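Local coordinates for Ketoacyl_synth_N domain-containing protein (Photorhabdus luminescens subsp. laumondii, PDB 6SMO) that pairs with a ketosynthase in a minimal type II polyketide synthase, where it helps line the pocket of a bound hexaketide, probably as the chain-length factor, at residues C[74-78]-C[141-146]; C[99-104]-C[183-189]; C[246-250]-C[264-268]. One frame throughout, in Å; residues are numbered along the deposited sequence.

The three contacts sample the core and two flanks of a thiolase-like fold. Contact 2 is the core: its centre about 7 Å from the centre of the chain, it joins two parallel strands by main-chain hydrogen bonds, extended by buried polar side chains and a water. Contacts 1 and 3 are only partly buried, lie on opposite sides of that centre and rest mainly on side-chain packing. Contact 1 pairs two helices that both touch the sheet of contact 2, and helix 68-84 leads in sequence to strand 96-101; a single tyrosine–glutamate hydrogen bond supplements its aliphatic packing. Contact 3 covers strand 242-251 with a short helical turn, and an aromatic stack replaces hydrogen bonding. All three reach the partner ketosynthase chain.

Contact 1: C[74-78]-C[141-146]; sequences IVAVE and QLSLLY
Both segments are helical, their axes 11.4 Å apart at closest approach and crossing at -48°, with N-to-C directions 48° apart. The nearest CA atoms are those of Ile74 and Leu142, 6.7 Å apart. Apolar packing fills the cleft: Ile74 (chi1 m, chi2 t) sets CG1 3.9 Å from Leu142 CD2 and CG2 4.0 Å from Leu145 CD1, while Val77 (t) places CG2 3.9 Å from Leu142 CD2 and CG1 3.8 Å from Tyr146 CE2. Leu142 (mt) brings CD2 between Ile74 and Val77; Leu145 is also mt. In this thiolase-like fold the two helices lie side by side on the sheet, Val77 resting on Phe224 of strand 218-229 and Leu142 on Ile98 of strand 96-101. The polar interaction is a hydrogen bond from Tyr146 OH to Glu78 OE1, 2.7 Å long, with the carboxylate oxygen near the ring plane. Tyr146 (chi1 m, chi2 -73°) reaches across, and Glu78 (chi1 t, chi2 p) curls its carboxylate toward the hydroxyl. Outward, Leu144 packs on Tyr296 of the ketosynthase chain.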
ATOM      1  N   ILE C  74      -1.906  15.793  -4.324  1.00 41.47           N
ATOM      2  CA  ILE C  74      -2.916  16.654  -3.633  1.00 41.66           C
ATOM      3  C   ILE C  74      -3.365  17.779  -4.577  1.00 41.78           C
ATOM      4  O   ILE C  74      -4.582  18.051  -4.617  1.00 41.85           O
ATOM      5  CB  ILE C  74      -2.361  17.190  -2.294  1.00 41.68           C
ATOM      6  CG1 ILE C  74      -2.107  16.054  -1.298  1.00 41.36           C
ATOM      7  CG2 ILE C  74      -3.282  18.248  -1.701  1.00 41.99           C
ATOM      8  CD1 ILE C  74      -1.128  16.399  -0.201  1.00 41.60           C
ATOM      9  N   VAL C  75      -2.431  18.404  -5.306  1.00 42.11           N
ATOM     10  CA  VAL C  75      -2.727  19.524  -6.255  1.00 42.81           C
ATOM     11  C   VAL C  75      -3.556  18.984  -7.428  1.00 42.90           C
ATOM     12  O   VAL C  75      -4.432  19.725  -7.913  1.00 43.51           O
ATOM     13  CB  VAL C  75      -1.453  20.246  -6.743  1.00 43.22           C
ATOM     14  CG1 VAL C  75      -0.694  20.891  -5.594  1.00 43.22           C
ATOM     15  CG2 VAL C  75      -0.530  19.343  -7.547  1.00 43.22           C
ATOM     16  N   ALA C  76      -3.292  17.745  -7.860  1.00 42.04           N
ATOM     17  CA  ALA C  76      -4.015  17.056  -8.956  1.00 41.82           C
ATOM     18  C   ALA C  76      -5.457  16.757  -8.522  1.00 41.90           C
ATOM     19  O   ALA C  76      -6.375  16.987  -9.334  1.00 42.25           O
ATOM     20  CB  ALA C  76      -3.284  15.795  -9.350  1.00 41.44           C
ATOM     21  N   VAL C  77      -5.638  16.269  -7.289  1.00 41.55           N
ATOM     22  CA  VAL C  77      -6.965  15.920  -6.694  1.00 41.49           C
ATOM     23  C   VAL C  77      -7.794  17.201  -6.528  1.00 42.39           C
ATOM     24  O   VAL C  77      -9.002  17.159  -6.838  1.00 41.65           O
ATOM     25  CB  VAL C  77      -6.804  15.162  -5.361  1.00 40.99           C
ATOM     26  CG1 VAL C  77      -8.084  15.157  -4.535  1.00 40.87           C
ATOM     27  CG2 VAL C  77      -6.316  13.739  -5.585  1.00 40.61           C
ATOM     28  N   GLU C  78      -7.173  18.291  -6.060  1.00 43.74           N
ATOM     29  CA  GLU C  78      -7.849  19.593  -5.803  1.00 45.42           C
ATOM     30  C   GLU C  78      -8.398  20.153  -7.121  1.00 45.38           C
ATOM     31  O   GLU C  78      -9.553  20.622  -7.118  1.00 46.35           O
ATOM     32  CB  GLU C  78      -6.893  20.582  -5.129  1.00 46.71           C
ATOM     33  CG  GLU C  78      -7.537  21.915  -4.776  1.00 48.72           C
ATOM     34  CD  GLU C  78      -8.793  21.824  -3.922  1.00 49.87           C
ATOM     35  OE1 GLU C  78      -8.738  21.181  -2.854  1.00 50.66           O
ATOM     36  OE2 GLU C  78      -9.827  22.393  -4.332  1.00 51.15           O
ATOM     37  N   GLN C 141      -2.709  11.008   3.323  1.00 34.07           N
ATOM     38  CA  GLN C 141      -2.591  12.478   3.357  1.00 34.56           C
ATOM     39  C   GLN C 141      -3.873  13.105   2.821  1.00 34.79           C
ATOM     40  O   GLN C 141      -4.216  14.161   3.295  1.00 35.26           O
ATOM     41  CB  GLN C 141      -1.333  12.940   2.625  1.00 34.70           C
ATOM     42  CG  GLN C 141      -0.043  12.682   3.380  1.00 34.61           C
ATOM     43  CD  GLN C 141      -0.029  13.152   4.812  1.00 34.91           C
ATOM     44  OE1 GLN C 141      -0.892  13.887   5.265  1.00 35.67           O
ATOM     45  NE2 GLN C 141       0.970  12.721   5.549  1.00 34.48           N
ATOM     46  N   LEU C 142      -4.462  12.519   1.783  1.00 34.69           N
ATOM     47  CA  LEU C 142      -5.725  13.009   1.174  1.00 35.07           C
ATOM     48  C   LEU C 142      -6.890  12.834   2.141  1.00 35.37           C
ATOM     49  O   LEU C 142      -7.770  13.654   2.154  1.00 36.27           O
ATOM     50  CB  LEU C 142      -6.022  12.198  -0.086  1.00 34.86           C
ATOM     51  CG  LEU C 142      -5.163  12.474  -1.309  1.00 34.83           C
ATOM     52  CD1 LEU C 142      -5.516  11.515  -2.416  1.00 34.49           C
ATOM     53  CD2 LEU C 142      -5.288  13.906  -1.782  1.00 35.29           C
ATOM     54  N   SER C 143      -6.904  11.721   2.846  1.00 35.24           N
ATOM     55  CA  SER C 143      -7.988  11.299   3.773  1.00 35.67           C
ATOM     56  C   SER C 143      -8.028  12.212   5.008  1.00 36.02           C
ATOM     57  O   SER C 143      -9.119  12.352   5.586  1.00 36.51           O
ATOM     58  CB  SER C 143      -7.852   9.846   4.160  1.00 35.61           C
ATOM     59  OG  SER C 143      -6.684   9.628   4.936  1.00 35.87           O
ATOM     60  N   LEU C 144      -6.893  12.807   5.399  1.00 35.77           N
ATOM     61  CA  LEU C 144      -6.813  13.767   6.535  1.00 36.19           C
ATOM     62  C   LEU C 144      -7.379  15.127   6.103  1.00 36.87           C
ATOM     63  O   LEU C 144      -8.130  15.725   6.900  1.00 38.32           O
ATOM     64  CB  LEU C 144      -5.359  13.908   7.006  1.00 35.85           C
ATOM     65  CG  LEU C 144      -4.731  12.675   7.655  1.00 35.68           C
ATOM     66  CD1 LEU C 144      -3.311  12.976   8.109  1.00 35.58           C
ATOM     67  CD2 LEU C 144      -5.560  12.169   8.828  1.00 35.97           C
ATOM     68  N   LEU C 145      -7.031  15.592   4.898  1.00 36.51           N
ATOM     69  CA  LEU C 145      -7.402  16.937   4.375  1.00 36.75           C
ATOM     70  C   LEU C 145      -8.909  17.000   4.089  1.00 37.06           C
ATOM     71  O   LEU C 145      -9.548  17.973   4.539  1.00 37.44           O
ATOM     72  CB  LEU C 145      -6.591  17.240   3.109  1.00 36.42           C
ATOM     73  CG  LEU C 145      -5.117  17.581   3.332  1.00 36.32           C
ATOM     74  CD1 LEU C 145      -4.335  17.476   2.032  1.00 35.93           C
ATOM     75  CD2 LEU C 145      -4.961  18.969   3.935  1.00 36.61           C
ATOM     76  N   TYR C 146      -9.448  16.008   3.369  1.00 36.97           N
ATOM     77  CA  TYR C 146     -10.850  15.979   2.866  1.00 37.05           C
ATOM     78  C   TYR C 146     -11.760  15.178   3.808  1.00 36.95           C
ATOM     79  O   TYR C 146     -12.978  15.450   3.817  1.00 37.09           O
ATOM     80  CB  TYR C 146     -10.893  15.413   1.444  1.00 37.08           C
ATOM     81  CG  TYR C 146     -10.168  16.250   0.420  1.00 37.48           C
ATOM     82  CD1 TYR C 146     -10.695  17.454  -0.021  1.00 37.87           C
ATOM     83  CD2 TYR C 146      -8.952  15.844  -0.109  1.00 37.36           C
ATOM     84  CE1 TYR C 146     -10.035  18.232  -0.960  1.00 38.09           C
ATOM     85  CE2 TYR C 146      -8.280  16.608  -1.048  1.00 37.56           C
ATOM     86  CZ  TYR C 146      -8.823  17.808  -1.475  1.00 38.10           C
ATOM     87  OH  TYR C 146      -8.167  18.566  -2.401  1.00 39.05           O
TER

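Contact 2: C[99-104]-C[183-189]; sequences YVGNCF and CGASEHL
Glu187 folds its side chain (chi1 and chi2 both m) over the backbone of Cys103 and the flank of Phe104. Its OE1 accepts a hydrogen bond from Cys103 N at 3.0 Å and is also hydrogen-bonded to Ser315 OG, while OE2 lies 3.7 Å from Phe104 CB, at the edge of the phenyl ring. Asn102 (chi1 t) donates from ND2 to Ser186 O over 2.8 Å. One water joins these groups, 3.1 Å from Asn102 ND2, 2.9 Å from Glu187 OE2 and 2.9 Å from His188 N. Further on, Phe104 CD2 meets Leu189 CD2 at 3.8 Å.

Upstream, strands 99-101 and 183-187 run parallel, their axes 4.5 Å apart and 33° askew. Tyr99 pairs with Cys183 (CA to CA 4.4 Å, CB to CB 4.1 Å) and Gly101 faces Ala185 (CA to CA 4.3 Å). Gly184 N to Tyr99 O and Gly101 N to Gly184 O, both 3.0 Å, are weak bonds; Ser186 N to Gly101 O, 3.2 Å, is better aligned. Gly184 is nearly fully extended (168/-158). A CB on Gly101 would sit a tight 3.5 Å from Ala185 CB. Where the regular strand stops at Gly101, the Asn102 amide and the Glu187 carboxylate continue the hydrogen bonding into the loop.

This is the parallel core of the thiolase-like fold: helix 161-175, which precedes strand 180-187, packs against Tyr99 and Cys183, helix 68-84 meets Asn102 and Ser186, and strand 218-229 flanks strand 180-187 antiparallel.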
ATOM      1  N   TYR C  99      -8.219   6.014  -4.500  1.00 31.13           N
ATOM      2  CA  TYR C  99      -7.398   4.965  -5.163  1.00 30.84           C
ATOM      3  C   TYR C  99      -6.168   5.611  -5.808  1.00 30.76           C
ATOM      4  O   TYR C  99      -6.325   6.552  -6.610  1.00 30.21           O
ATOM      5  CB  TYR C  99      -8.237   4.173  -6.169  1.00 30.77           C
ATOM      6  CG  TYR C  99      -8.867   2.936  -5.584  1.00 30.65           C
ATOM      7  CD1 TYR C  99      -9.912   3.029  -4.677  1.00 30.60           C
ATOM      8  CD2 TYR C  99      -8.407   1.671  -5.913  1.00 30.37           C
ATOM      9  CE1 TYR C  99     -10.492   1.899  -4.125  1.00 30.54           C
ATOM     10  CE2 TYR C  99      -8.976   0.531  -5.370  1.00 30.30           C
ATOM     11  CZ  TYR C  99     -10.023   0.645  -4.472  1.00 30.34           C
ATOM     12  OH  TYR C  99     -10.591  -0.472  -3.932  1.00 30.46           O
ATOM     13  N   VAL C 100      -4.979   5.135  -5.430  1.00 30.78           N
ATOM     14  CA  VAL C 100      -3.691   5.731  -5.895  1.00 30.87           C
ATOM     15  C   VAL C 100      -2.789   4.667  -6.523  1.00 30.90           C
ATOM     16  O   VAL C 100      -2.889   3.509  -6.143  1.00 30.74           O
ATOM     17  CB  VAL C 100      -2.966   6.421  -4.720  1.00 30.93           C
ATOM     18  CG1 VAL C 100      -1.801   7.292  -5.149  1.00 30.81           C
ATOM     19  CG2 VAL C 100      -3.915   7.215  -3.846  1.00 31.21           C
ATOM     20  N   GLY C 101      -1.988   5.086  -7.501  1.00 31.49           N
ATOM     21  CA  GLY C 101      -0.938   4.289  -8.163  1.00 31.68           C
ATOM     22  C   GLY C 101       0.414   4.967  -8.019  1.00 32.37           C
ATOM     23  O   GLY C 101       0.542   6.118  -8.479  1.00 32.68           O
ATOM     24  N   ASN C 102       1.377   4.300  -7.378  1.00 32.88           N
ATOM     25  CA  ASN C 102       2.742   4.840  -7.136  1.00 33.47           C
ATOM     26  C   ASN C 102       3.727   3.678  -6.980  1.00 34.22           C
ATOM     27  O   ASN C 102       3.455   2.785  -6.155  1.00 34.47           O
ATOM     28  CB  ASN C 102       2.778   5.761  -5.915  1.00 33.68           C
ATOM     29  CG  ASN C 102       4.156   6.333  -5.659  1.00 33.75           C
ATOM     30  OD1 ASN C 102       4.785   6.015  -4.653  1.00 33.93           O
ATOM     31  ND2 ASN C 102       4.640   7.158  -6.572  1.00 33.81           N
ATOM     32  N   CYS C 103       4.836   3.716  -7.728  1.00 35.16           N
ATOM     33  CA  CYS C 103       5.826   2.613  -7.862  1.00 35.58           C
ATOM     34  C   CYS C 103       7.104   2.919  -7.066  1.00 36.38           C
ATOM     35  O   CYS C 103       7.534   2.039  -6.295  1.00 37.01           O
ATOM     36  CB  CYS C 103       6.164   2.373  -9.329  1.00 35.94           C
ATOM     37  SG  CYS C 103       4.717   1.970 -10.343  1.00 36.34           S
ATOM     38  N   PHE C 104       7.683   4.113  -7.243  1.00 36.62           N
ATOM     39  CA  PHE C 104       9.050   4.472  -6.773  1.00 37.08           C
ATOM     40  C   PHE C 104       9.029   5.076  -5.361  1.00 37.23           C
ATOM     41  O   PHE C 104      10.117   5.188  -4.761  1.00 37.52           O
ATOM     42  CB  PHE C 104       9.728   5.424  -7.763  1.00 37.28           C
ATOM     43  CG  PHE C 104      10.328   4.737  -8.963  1.00 37.59           C
ATOM     44  CD1 PHE C 104      11.561   4.108  -8.875  1.00 37.75           C
ATOM     45  CD2 PHE C 104       9.656   4.708 -10.176  1.00 37.78           C
ATOM     46  CE1 PHE C 104      12.112   3.472  -9.977  1.00 38.16           C
ATOM     47  CE2 PHE C 104      10.209   4.070 -11.276  1.00 38.15           C
ATOM     48  CZ  PHE C 104      11.435   3.454 -11.175  1.00 38.30           C
ATOM     49  N   CYS C 183      -9.654   8.472  -7.901  1.00 35.06           N
ATOM     50  CA  CYS C 183      -8.702   7.498  -8.499  1.00 35.23           C
ATOM     51  C   CYS C 183      -7.674   8.243  -9.359  1.00 34.90           C
ATOM     52  O   CYS C 183      -8.056   9.235 -10.009  1.00 35.87           O
ATOM     53  CB  CYS C 183      -9.429   6.453  -9.336  1.00 35.53           C
ATOM     54  SG  CYS C 183     -10.194   7.134 -10.830  1.00 36.77           S
ATOM     55  N   GLY C 184      -6.424   7.775  -9.362  1.00 34.15           N
ATOM     56  CA  GLY C 184      -5.328   8.365 -10.153  1.00 33.98           C
ATOM     57  C   GLY C 184      -3.969   7.825  -9.746  1.00 33.73           C
ATOM     58  O   GLY C 184      -3.918   6.730  -9.149  1.00 33.19           O
ATOM     59  N   ALA C 185      -2.908   8.575 -10.056  1.00 33.92           N
ATOM     60  CA  ALA C 185      -1.496   8.195  -9.819  1.00 33.84           C
ATOM     61  C   ALA C 185      -0.624   9.449  -9.691  1.00 34.12           C
ATOM     62  O   ALA C 185      -1.087  10.543 -10.070  1.00 34.04           O
ATOM     63  CB  ALA C 185      -1.019   7.305 -10.939  1.00 33.77           C
ATOM     64  N   SER C 186       0.595   9.279  -9.171  1.00 34.39           N
ATOM     65  CA  SER C 186       1.612  10.348  -8.998  1.00 35.17           C
ATOM     66  C   SER C 186       3.010   9.726  -8.907  1.00 35.54           C
ATOM     67  O   SER C 186       3.124   8.606  -8.371  1.00 35.21           O
ATOM     68  CB  SER C 186       1.309  11.189  -7.786  1.00 35.31           C
ATOM     69  OG  SER C 186       2.253  12.240  -7.654  1.00 35.38           O
ATOM     70  N   GLU C 187       4.019  10.465  -9.367  1.00 36.60           N
ATOM     71  CA  GLU C 187       5.430  10.011  -9.336  1.00 37.68           C
ATOM     72  C   GLU C 187       6.374  11.214  -9.237  1.00 38.93           C
ATOM     73  O   GLU C 187       6.103  12.240  -9.855  1.00 38.64           O
ATOM     74  CB  GLU C 187       5.787   9.293 -10.637  1.00 37.39           C
ATOM     75  CG  GLU C 187       5.164   7.923 -10.810  1.00 37.09           C
ATOM     76  CD  GLU C 187       5.688   6.818  -9.918  1.00 37.06           C
ATOM     77  OE1 GLU C 187       5.091   5.748  -9.916  1.00 36.77           O
ATOM     78  OE2 GLU C 187       6.681   7.039  -9.229  1.00 37.64           O
ATOM     79  N   HIS C 188       7.440  11.056  -8.456  1.00 40.73           N
ATOM     80  CA  HIS C 188       8.583  12.001  -8.340  1.00 42.27           C
ATOM     81  C   HIS C 188       9.879  11.239  -8.642  1.00 43.53           C
ATOM     82  O   HIS C 188      10.234  10.347  -7.844  1.00 43.92           O
ATOM     83  CB  HIS C 188       8.607  12.655  -6.953  1.00 42.89           C
ATOM     84  CG  HIS C 188       9.724  13.628  -6.774  1.00 43.98           C
ATOM     85  ND1 HIS C 188       9.659  14.924  -7.250  1.00 44.71           N
ATOM     86  CD2 HIS C 188      10.932  13.502  -6.182  1.00 44.61           C
ATOM     87  CE1 HIS C 188      10.778  15.554  -6.955  1.00 45.05           C
ATOM     88  NE2 HIS C 188      11.575  14.704  -6.300  1.00 44.99           N
ATOM     89  N   LEU C 189      10.550  11.578  -9.749  1.00 44.95           N
ATOM     90  CA  LEU C 189      11.722  10.833 -10.289  1.00 45.85           C
ATOM     91  C   LEU C 189      12.984  11.709 -10.257  1.00 47.56           C
ATOM     92  O   LEU C 189      14.016  11.254 -10.792  1.00 48.38           O
ATOM     93  CB  LEU C 189      11.410  10.397 -11.725  1.00 45.52           C
ATOM     94  CG  LEU C 189      10.088   9.656 -11.933  1.00 44.85           C
ATOM     95  CD1 LEU C 189       9.832   9.420 -13.413  1.00 44.83           C
ATOM     96  CD2 LEU C 189      10.069   8.338 -11.174  1.00 44.60           C
TER
HETATM   97  O   HOH W   1       7.425   8.570  -6.891  1.00 33.32           O

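Contact 3: C[246-250]-C[264-268]; sequences GFVDY and YTAEL
Strand 246-250 has beta backbone angles, whereas residues 264-268 keep helical ones, near -70/-30, in a weakly bonded turn. The two run in opposite senses: the CA atoms of Gly246 and Leu268 are 6.2 Å apart, those of Val248 and Thr265 6.8 Å. No hydrogen bond joins the segments, so side-chain conformation determines the fit.

At the strand's C-terminal end, Tyr250 and Tyr264 stack face to face, with centroids 4.6 Å apart and planes inclined at 29°. Both take the m rotamer with chi2 near -90°, which turns the ring faces to one another; Tyr250 CZ lies 3.9 Å from Tyr264 CD1. In the middle, Val248 (chi1 164°, t) points toward the turn. Its CG2 is 3.7 Å from Tyr264 O and also 3.7 Å from Leu268 CD1, wedged between the turn's first and last residues. Leu268 is mt, extending its methyls over the strand, and CD2 settles 3.7 Å from Gly246 CA. A CB on Gly246 would clash, 2.4 Å from Leu268 CD2. Thr265 adds little to this interface, its OG1 being hydrogen-bonded to Gln355.

Helix 255-261 lies between strand and turn in the chain. The turn covers one face of the sheet where strand 242-251 pairs antiparallel with strand 362-369, consistent with the layered thiolase-like fold; Leu268 and Thr265 touch Ala365. On the other face, Phe247 meets Tyr168 of helix 161-175 edge-to-face, and Asp249 hydrogen-bonds Tyr168 OH, Gln164 NE2 and Ser183 OG of the ketosynthase chain. On that chain, Tyr250 packs on Ser181 and Tyr264 on Arg121.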
ATOM      1  N   GLY C 246     -15.699  -0.212 -19.566  1.00 41.22           N
ATOM      2  CA  GLY C 246     -14.968  -1.488 -19.416  1.00 40.73           C
ATOM      3  C   GLY C 246     -13.589  -1.311 -18.803  1.00 39.71           C
ATOM      4  O   GLY C 246     -12.999  -0.223 -18.960  1.00 39.87           O
ATOM      5  N   PHE C 247     -13.100  -2.357 -18.128  1.00 38.89           N
ATOM      6  CA  PHE C 247     -11.744  -2.449 -17.526  1.00 38.19           C
ATOM      7  C   PHE C 247     -11.175  -3.852 -17.770  1.00 38.16           C
ATOM      8  O   PHE C 247     -11.908  -4.844 -17.583  1.00 38.26           O
ATOM      9  CB  PHE C 247     -11.791  -2.123 -16.031  1.00 37.77           C
ATOM     10  CG  PHE C 247     -10.497  -2.368 -15.296  1.00 37.26           C
ATOM     11  CD1 PHE C 247      -9.313  -1.794 -15.736  1.00 37.15           C
ATOM     12  CD2 PHE C 247     -10.460  -3.168 -14.164  1.00 37.21           C
ATOM     13  CE1 PHE C 247      -8.121  -2.018 -15.062  1.00 36.94           C
ATOM     14  CE2 PHE C 247      -9.268  -3.390 -13.490  1.00 37.06           C
ATOM     15  CZ  PHE C 247      -8.102  -2.813 -13.939  1.00 36.92           C
ATOM     16  N   VAL C 248      -9.901  -3.917 -18.172  1.00 38.02           N
ATOM     17  CA  VAL C 248      -9.155  -5.172 -18.487  1.00 38.31           C
ATOM     18  C   VAL C 248      -7.879  -5.196 -17.638  1.00 37.98           C
ATOM     19  O   VAL C 248      -7.171  -4.171 -17.614  1.00 37.93           O
ATOM     20  CB  VAL C 248      -8.848  -5.258 -19.995  1.00 38.65           C
ATOM     21  CG1 VAL C 248      -7.784  -6.296 -20.319  1.00 38.77           C
ATOM     22  CG2 VAL C 248     -10.108  -5.521 -20.805  1.00 38.78           C
ATOM     23  N   ASP C 249      -7.611  -6.321 -16.966  1.00 38.30           N
ATOM     24  CA  ASP C 249      -6.425  -6.521 -16.089  1.00 38.02           C
ATOM     25  C   ASP C 249      -6.003  -7.994 -16.154  1.00 38.17           C
ATOM     26  O   ASP C 249      -6.586  -8.810 -15.413  1.00 38.21           O
ATOM     27  CB  ASP C 249      -6.721  -6.073 -14.654  1.00 37.75           C
ATOM     28  CG  ASP C 249      -5.502  -6.023 -13.745  1.00 37.33           C
ATOM     29  OD1 ASP C 249      -4.370  -6.054 -14.272  1.00 38.42           O
ATOM     30  OD2 ASP C 249      -5.694  -5.950 -12.516  1.00 36.17           O
ATOM     31  N   TYR C 250      -5.034  -8.309 -17.019  1.00 38.39           N
ATOM     32  CA  TYR C 250      -4.499  -9.679 -17.246  1.00 38.80           C
ATOM     33  C   TYR C 250      -2.968  -9.642 -17.245  1.00 38.63           C
ATOM     34  O   TYR C 250      -2.380  -8.544 -17.165  1.00 38.07           O
ATOM     35  CB  TYR C 250      -5.052 -10.257 -18.551  1.00 39.64           C
ATOM     36  CG  TYR C 250      -6.522 -10.589 -18.508  1.00 40.73           C
ATOM     37  CD1 TYR C 250      -6.970 -11.823 -18.066  1.00 41.33           C
ATOM     38  CD2 TYR C 250      -7.472  -9.660 -18.901  1.00 41.37           C
ATOM     39  CE1 TYR C 250      -8.321 -12.129 -18.020  1.00 42.29           C
ATOM     40  CE2 TYR C 250      -8.826  -9.948 -18.862  1.00 42.08           C
ATOM     41  CZ  TYR C 250      -9.253 -11.187 -18.420  1.00 42.45           C
ATOM     42  OH  TYR C 250     -10.586 -11.477 -18.379  1.00 44.17           O
ATOM     43  N   TYR C 264      -8.580  -9.732 -25.492  1.00 53.65           N
ATOM     44  CA  TYR C 264      -9.458  -9.250 -24.392  1.00 53.87           C
ATOM     45  C   TYR C 264      -9.583  -7.722 -24.458  1.00 52.54           C
ATOM     46  O   TYR C 264     -10.632  -7.196 -24.037  1.00 52.98           O
ATOM     47  CB  TYR C 264      -8.947  -9.722 -23.027  1.00 54.26           C
ATOM     48  CG  TYR C 264      -9.217 -11.175 -22.732  1.00 56.12           C
ATOM     49  CD1 TYR C 264     -10.416 -11.579 -22.165  1.00 56.88           C
ATOM     50  CD2 TYR C 264      -8.279 -12.153 -23.027  1.00 56.91           C
ATOM     51  CE1 TYR C 264     -10.675 -12.913 -21.893  1.00 57.96           C
ATOM     52  CE2 TYR C 264      -8.522 -13.490 -22.762  1.00 58.12           C
ATOM     53  CZ  TYR C 264      -9.724 -13.873 -22.193  1.00 58.40           C
ATOM     54  OH  TYR C 264      -9.972 -15.189 -21.929  1.00 59.59           O
ATOM     55  N   THR C 265      -8.553  -7.033 -24.963  1.00 51.70           N
ATOM     56  CA  THR C 265      -8.562  -5.566 -25.217  1.00 51.47           C
ATOM     57  C   THR C 265      -9.490  -5.264 -26.401  1.00 51.93           C
ATOM     58  O   THR C 265     -10.128  -4.195 -26.387  1.00 52.22           O
ATOM     59  CB  THR C 265      -7.151  -5.017 -25.468  1.00 50.57           C
ATOM     60  OG1 THR C 265      -6.269  -5.552 -24.480  1.00 49.78           O
ATOM     61  CG2 THR C 265      -7.095  -3.505 -25.427  1.00 49.94           C
ATOM     62  N   ALA C 266      -9.553  -6.170 -27.384  1.00 52.41           N
ATOM     63  CA  ALA C 266     -10.393  -6.055 -28.601  1.00 52.72           C
ATOM     64  C   ALA C 266     -11.879  -6.194 -28.239  1.00 52.53           C
ATOM     65  O   ALA C 266     -12.713  -5.640 -28.981  1.00 53.20           O
ATOM     66  CB  ALA C 266      -9.974  -7.087 -29.621  1.00 53.08           C
ATOM     67  N   GLU C 267     -12.193  -6.904 -27.150  1.00 52.23           N
ATOM     68  CA  GLU C 267     -13.583  -7.121 -26.656  1.00 52.18           C
ATOM     69  C   GLU C 267     -14.172  -5.804 -26.130  1.00 50.56           C
ATOM     70  O   GLU C 267     -15.412  -5.668 -26.176  1.00 49.96           O
ATOM     71  CB  GLU C 267     -13.620  -8.203 -25.573  1.00 53.31           C
ATOM     72  CG  GLU C 267     -13.782  -9.609 -26.124  1.00 55.08           C
ATOM     73  CD  GLU C 267     -13.647 -10.723 -25.099  1.00 56.10           C
ATOM     74  OE1 GLU C 267     -13.359 -11.866 -25.508  1.00 56.93           O
ATOM     75  OE2 GLU C 267     -13.832 -10.447 -23.895  1.00 57.14           O
ATOM     76  N   LEU C 268     -13.330  -4.880 -25.651  1.00 49.50           N
ATOM     77  CA  LEU C 268     -13.755  -3.565 -25.089  1.00 48.95           C
ATOM     78  C   LEU C 268     -14.460  -2.726 -26.165  1.00 49.25           C
ATOM     79  O   LEU C 268     -15.345  -1.930 -25.794  1.00 49.64           O
ATOM     80  CB  LEU C 268     -12.540  -2.808 -24.536  1.00 47.80           C
ATOM     81  CG  LEU C 268     -11.987  -3.291 -23.195  1.00 46.90           C
ATOM     82  CD1 LEU C 268     -10.751  -2.492 -22.807  1.00 46.34           C
ATOM     83  CD2 LEU C 268     -13.036  -3.197 -22.096  1.00 46.27           C
TER